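PDB 7BYY: acetyltransferase, which probably transfers the acetyl group of acetyl-CoA to the amino group of glycyl-tRNA(Gly), acting as the GNAT-family toxin of a toxin-antitoxin system. Local coordinates for residues E66-I70 with G104-Y109; Y76-K80 with P92-V97. The protein carries 1 engineered substitution. One frame throughout, in Å; residues are numbered along the deposited sequence.

How the contacts relate
Both contacts pair strand 67-79 with strand 94-105, two antiparallel neighbours in the middle of the mixed sheet of this GNAT fold. Contact 1 (66-70 with 104-109) joins the start of the first strand to the end of the second and to the turn that follows; contact 2 (76-80 with 92-97) joins their other ends. The contact centres are 32 Å apart, on opposite sides of the chain's centre, and their nearest atoms are about 17 Å from each other. Contact 1 stands beside the approach to helix 114-132, where GNAT enzymes generally bind the acetyl-CoA pyrophosphate, whereas contact 2 adjoins the second subunit.

Contact 1. Residues E66-I70 with G104-Y109; sequences ELIGI and GVARKY
The antiparallel pairs where strand 67-79 begins and strand 94-105 ends, with the 3-10 turn 107-109 that follows, form this contact, in which Tyr-109 packs against Ile-68. Gly-104 and Ile-70 make a hydrogen-bonded pair: Ile-70 N donates to Gly-104 O at 3.0 Å, and Gly-104 N returns a longer bond to Ile-70 O at 3.2 Å. Gly-69 faces Val-105 as the non-hydrogen-bonded pair, and beyond it Ala-106 N reaches Ile-68 O at 2.7 Å with a nearly straight N-H...O angle of 170°. Here segment 104-109 leaves strand 94-105, and Tyr-109 N bonds back to Ala-106 O at 3.0 Å to close the turn.

That turn sets one face of the Tyr-109 ring against Ile-68. Ile-68 CG1 sits over the ring centre, 3.6 Å from the centroid and 12° off the normal, a CH-pi contact. With CG1 anti to the carbonyl carbon (chi1 -68°), the other branch, CG2, is left to meet the root of the ring, 3.8 Å from Tyr-109 CG. Ala-106 CB lies at the ring edge. Near the hydroxyl end, Lys-108 crosses Glu-66 at about a right angle and forms a salt bridge; its NZ meets the syn lone pair of Glu-66 OE2 at 3.1 Å.

Phe-114 touches both Ile-68 and Tyr-109, tying the pair to helix 114-132. Ile-68 and Gly-69 also face Leu-59 on the neighbouring strand as a classic beta bulge. The strand-turn-helix passage after Val-105 is characteristic of the GNAT fold, in whose members this connection generally carries the loop that binds the acetyl-CoA pyrophosphate, probably here too.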
loop_
_atom_site.group_PDB
_atom_site.type_symbol
_atom_site.label_atom_id
_atom_site.label_comp_id
_atom_site.label_asym_id
_atom_site.label_seq_id
_atom_site.Cartn_x
_atom_site.Cartn_y
_atom_site.Cartn_z
ATOM N N GLU A 66 -6.224 -28.686 5.847
ATOM C CA GLU A 66 -7.264 -27.924 6.526
ATOM C C GLU A 66 -6.851 -26.468 6.731
ATOM O O GLU A 66 -5.672 -26.145 6.910
ATOM C CB GLU A 66 -7.595 -28.559 7.877
ATOM C CG GLU A 66 -8.510 -29.771 7.801
ATOM C CD GLU A 66 -9.387 -29.915 9.033
ATOM O OE1 GLU A 66 -9.365 -29.000 9.885
ATOM O OE2 GLU A 66 -10.104 -30.935 9.149
ATOM N N LEU A 67 -7.848 -25.589 6.711
ATOM C CA LEU A 67 -7.631 -24.156 6.899
ATOM C C LEU A 67 -7.503 -23.888 8.392
ATOM O O LEU A 67 -8.495 -23.893 9.125
ATOM C CB LEU A 67 -8.770 -23.356 6.277
ATOM C CG LEU A 67 -8.658 -21.832 6.368
ATOM C CD1 LEU A 67 -7.342 -21.350 5.773
ATOM C CD2 LEU A 67 -9.838 -21.162 5.684
ATOM N N ILE A 68 -6.274 -23.653 8.847
ATOM C CA ILE A 68 -6.037 -23.419 10.267
ATOM C C ILE A 68 -6.357 -21.977 10.633
ATOM O O ILE A 68 -7.064 -21.708 11.611
ATOM C CB ILE A 68 -4.588 -23.790 10.630
ATOM C CG1 ILE A 68 -4.390 -25.303 10.519
ATOM C CG2 ILE A 68 -4.242 -23.298 12.030
ATOM C CD1 ILE A 68 -2.982 -25.713 10.141
ATOM N N GLY A 69 -5.846 -21.028 9.855
ATOM C CA GLY A 69 -6.103 -19.626 10.119
ATOM C C GLY A 69 -6.180 -18.828 8.837
ATOM O O GLY A 69 -5.728 -19.264 7.773
ATOM N N ILE A 70 -6.768 -17.639 8.955
ATOM C CA ILE A 70 -6.890 -16.708 7.843
ATOM C C ILE A 70 -6.477 -15.325 8.328
ATOM O O ILE A 70 -6.473 -15.033 9.526
ATOM C CB ILE A 70 -8.320 -16.673 7.257
ATOM C CG1 ILE A 70 -8.286 -16.271 5.782
ATOM C CG2 ILE A 70 -9.204 -15.723 8.054
ATOM C CD1 ILE A 70 -7.626 -17.289 4.891
ATOM N N GLY A 104 -8.260 -14.729 12.140
ATOM C CA GLY A 104 -8.910 -15.737 12.958
ATOM C C GLY A 104 -8.237 -17.083 12.813
ATOM O O GLY A 104 -7.791 -17.453 11.728
ATOM N N VAL A 105 -8.164 -17.806 13.927
ATOM C CA VAL A 105 -7.652 -19.170 13.968
ATOM C C VAL A 105 -8.819 -20.092 14.285
ATOM O O VAL A 105 -9.585 -19.828 15.220
ATOM C CB VAL A 105 -6.529 -19.327 15.010
ATOM C CG1 VAL A 105 -6.218 -20.803 15.242
ATOM C CG2 VAL A 105 -5.283 -18.575 14.574
ATOM N N ALA A 106 -8.960 -21.163 13.505
ATOM C CA ALA A 106 -10.019 -22.130 13.750
ATOM C C ALA A 106 -9.934 -22.661 15.178
ATOM O O ALA A 106 -8.848 -22.817 15.743
ATOM C CB ALA A 106 -9.942 -23.280 12.746
ATOM N N ARG A 107 -11.102 -22.934 15.762
ATOM C CA ARG A 107 -11.169 -23.195 17.198
ATOM C C ARG A 107 -10.422 -24.466 17.582
ATOM O O ARG A 107 -9.816 -24.532 18.658
ATOM C CB ARG A 107 -12.627 -23.274 17.648
ATOM C CG ARG A 107 -13.260 -21.919 17.922
ATOM C CD ARG A 107 -14.431 -22.046 18.873
ATOM N NE ARG A 107 -15.422 -22.991 18.369
ATOM C CZ ARG A 107 -16.135 -23.805 19.139
ATOM N NH1 ARG A 107 -15.969 -23.794 20.455
ATOM N NH2 ARG A 107 -17.014 -24.633 18.590
ATOM N N LYS A 108 -10.448 -25.484 16.724
ATOM C CA LYS A 108 -9.766 -26.729 17.056
ATOM C C LYS A 108 -8.252 -26.636 16.913
ATOM O O LYS A 108 -7.566 -27.637 17.145
ATOM C CB LYS A 108 -10.306 -27.880 16.203
ATOM C CG LYS A 108 -9.997 -27.795 14.725
ATOM C CD LYS A 108 -10.142 -29.165 14.084
ATOM C CE LYS A 108 -10.815 -29.075 12.731
ATOM N NZ LYS A 108 -11.001 -30.421 12.118
ATOM N N TYR A 109 -7.718 -25.471 16.538
ATOM C CA TYR A 109 -6.283 -25.218 16.551
ATOM C C TYR A 109 -5.889 -24.102 17.506
ATOM O O TYR A 109 -4.698 -23.782 17.599
ATOM C CB TYR A 109 -5.772 -24.863 15.149
ATOM C CG TYR A 109 -6.228 -25.790 14.052
ATOM C CD1 TYR A 109 -7.397 -25.539 13.350
ATOM C CD2 TYR A 109 -5.479 -26.908 13.703
ATOM C CE1 TYR A 109 -7.818 -26.376 12.340
ATOM C CE2 TYR A 109 -5.892 -27.754 12.691
ATOM C CZ TYR A 109 -7.062 -27.481 12.016
ATOM O OH TYR A 109 -7.484 -28.315 11.013
#

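Contact 2. Residues Y76-K80 with P92-V97; sequences YSLEK and PSEIGV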
loop_
_atom_site.group_PDB
_atom_site.type_symbol
_atom_site.label_atom_id
_atom_site.label_comp_id
_atom_site.label_asym_id
_atom_site.label_seq_id
_atom_site.Cartn_x
_atom_site.Cartn_y
_atom_site.Cartn_z
ATOM N N TYR A 76 -4.700 1.440 3.555
ATOM C CA TYR A 76 -5.480 2.346 4.385
ATOM C C TYR A 76 -4.637 3.572 4.705
ATOM O O TYR A 76 -3.406 3.525 4.681
ATOM C CB TYR A 76 -5.941 1.649 5.670
ATOM C CG TYR A 76 -7.076 2.335 6.392
ATOM C CD1 TYR A 76 -8.170 2.830 5.697
ATOM C CD2 TYR A 76 -7.060 2.473 7.774
ATOM C CE1 TYR A 76 -9.212 3.453 6.360
ATOM C CE2 TYR A 76 -8.097 3.091 8.444
ATOM C CZ TYR A 76 -9.170 3.581 7.732
ATOM O OH TYR A 76 -10.203 4.200 8.398
ATOM N N SER A 77 -5.322 4.674 5.003
ATOM C CA SER A 77 -4.658 5.920 5.353
ATOM C C SER A 77 -5.377 6.558 6.532
ATOM O O SER A 77 -6.607 6.497 6.626
ATOM C CB SER A 77 -4.618 6.894 4.166
ATOM O OG SER A 77 -5.916 7.351 3.824
ATOM N N LEU A 78 -4.602 7.169 7.427
ATOM C CA LEU A 78 -5.124 7.805 8.627
ATOM C C LEU A 78 -4.593 9.226 8.732
ATOM O O LEU A 78 -3.511 9.540 8.230
ATOM C CB LEU A 78 -4.732 7.035 9.890
ATOM C CG LEU A 78 -5.025 5.539 9.926
ATOM C CD1 LEU A 78 -3.951 4.810 10.717
ATOM C CD2 LEU A 78 -6.395 5.288 10.526
ATOM N N GLU A 79 -5.365 10.080 9.397
ATOM C CA GLU A 79 -4.895 11.416 9.725
ATOM C C GLU A 79 -3.905 11.352 10.883
ATOM O O GLU A 79 -3.956 10.448 11.723
ATOM C CB GLU A 79 -6.067 12.329 10.089
ATOM C CG GLU A 79 -7.283 12.171 9.191
ATOM C CD GLU A 79 -8.554 12.691 9.838
ATOM O OE1 GLU A 79 -8.563 13.860 10.282
ATOM O OE2 GLU A 79 -9.545 11.929 9.906
ATOM N N LYS A 80 -2.999 12.331 10.924
ATOM C CA LYS A 80 -1.966 12.347 11.956
ATOM C C LYS A 80 -2.541 12.499 13.359
ATOM O O LYS A 80 -1.849 12.181 14.333
ATOM C CB LYS A 80 -0.960 13.470 11.683
ATOM C CG LYS A 80 -1.582 14.788 11.239
ATOM C CD LYS A 80 -0.579 15.935 11.319
ATOM C CE LYS A 80 -1.241 17.277 11.029
ATOM N NZ LYS A 80 -0.404 18.434 11.462
ATOM N N PRO A 92 3.602 13.632 8.238
ATOM C CA PRO A 92 2.709 14.299 7.284
ATOM C C PRO A 92 1.256 14.245 7.737
ATOM O O PRO A 92 0.867 13.477 8.618
ATOM C CB PRO A 92 2.923 13.514 5.986
ATOM C CG PRO A 92 3.403 12.173 6.432
ATOM C CD PRO A 92 4.214 12.419 7.668
ATOM N N SER A 93 0.444 15.093 7.100
ATOM C CA SER A 93 -0.966 15.196 7.464
ATOM C C SER A 93 -1.710 13.887 7.229
ATOM O O SER A 93 -2.636 13.558 7.977
ATOM C CB SER A 93 -1.623 16.333 6.678
ATOM O OG SER A 93 -3.020 16.387 6.911
ATOM N N GLU A 94 -1.324 13.133 6.204
ATOM C CA GLU A 94 -1.913 11.835 5.907
ATOM C C GLU A 94 -0.873 10.750 6.148
ATOM O O GLU A 94 0.275 10.874 5.705
ATOM C CB GLU A 94 -2.419 11.778 4.465
ATOM C CG GLU A 94 -3.293 12.954 4.065
ATOM C CD GLU A 94 -4.739 12.766 4.475
ATOM O OE1 GLU A 94 -5.173 11.600 4.605
ATOM O OE2 GLU A 94 -5.440 13.783 4.674
ATOM N N ILE A 95 -1.274 9.694 6.847
ATOM C CA ILE A 95 -0.381 8.610 7.241
ATOM C C ILE A 95 -0.843 7.347 6.527
ATOM O O ILE A 95 -1.939 6.839 6.790
ATOM C CB ILE A 95 -0.368 8.416 8.764
ATOM C CG1 ILE A 95 0.335 9.589 9.446
ATOM C CG2 ILE A 95 0.306 7.107 9.136
ATOM C CD1 ILE A 95 1.768 9.781 8.998
ATOM N N GLY A 96 -0.008 6.833 5.620
ATOM C CA GLY A 96 -0.316 5.601 4.918
ATOM C C GLY A 96 0.140 4.399 5.719
ATOM O O GLY A 96 1.288 4.340 6.169
ATOM N N VAL A 97 -0.772 3.443 5.911
ATOM C CA VAL A 97 -0.503 2.234 6.682
ATOM C C VAL A 97 -1.162 1.048 5.991
ATOM O O VAL A 97 -1.965 1.199 5.069
ATOM C CB VAL A 97 -1.010 2.326 8.141
ATOM C CG1 VAL A 97 -0.331 3.467 8.894
ATOM C CG2 VAL A 97 -2.527 2.462 8.168
#
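Five backbone hydrogen bonds join 76-80 to 92-97. Leu-78 and Ile-95 exchange two of them, Leu-78 N to Ile-95 O at 2.8 Å and Ile-95 N to Leu-78 O at 2.6 Å. Tyr-76 and Val-97 form the next hydrogen-bonded pair. Its Val-97 N to Tyr-76 O bond (2.9 Å) is nearly straight, 172° at the hydrogen, whereas Tyr-76 N to Val-97 O (3.1 Å) is distinctly bent. At the other end, Lys-80 N reaches Ser-93 O at 3.2 Å. Ile-95 O has a second, weaker partner in a CA-H...O contact from Ser-77 CA, also at 3.2 Å. The strand axes diverge from exact antiparallel alignment, at 148°.

Side chains divide between two faces. On one, Leu-78 CD1 meets Val-97 CG2 at 3.7 Å, the two side chains crossing at about a right angle. In Val-97, CG1 anti to the carbonyl carbon (chi1 -61°) leaves CG2 between the backbone N and the carbonyl carbon, directed at strand 76-79, where it also lies near Tyr-76 CB. The opposite face carries Ser-77, Glu-79 and Glu-94. Lys-80, extended beyond CG, runs alongside the backbone of Pro-92 and Ser-93, with its CB 3.6 Å from Pro-92 O.

Ser-77 OG hydrogen-bonds Ser-77 OG of the second subunit and Glu-94 packs on Tyr-76 of that subunit, so the face of Ser-77 and Glu-94 borders the dimer interface; reciprocally, Tyr-76 packs on Glu-94 of the second subunit. On the apolar face, Tyr-139 of strand 137-142 touches Leu-78 and Val-97, while a backbone bond between Gly-96 and Lys-136 joins strand 94-105 to the approach to that next, parallel strand.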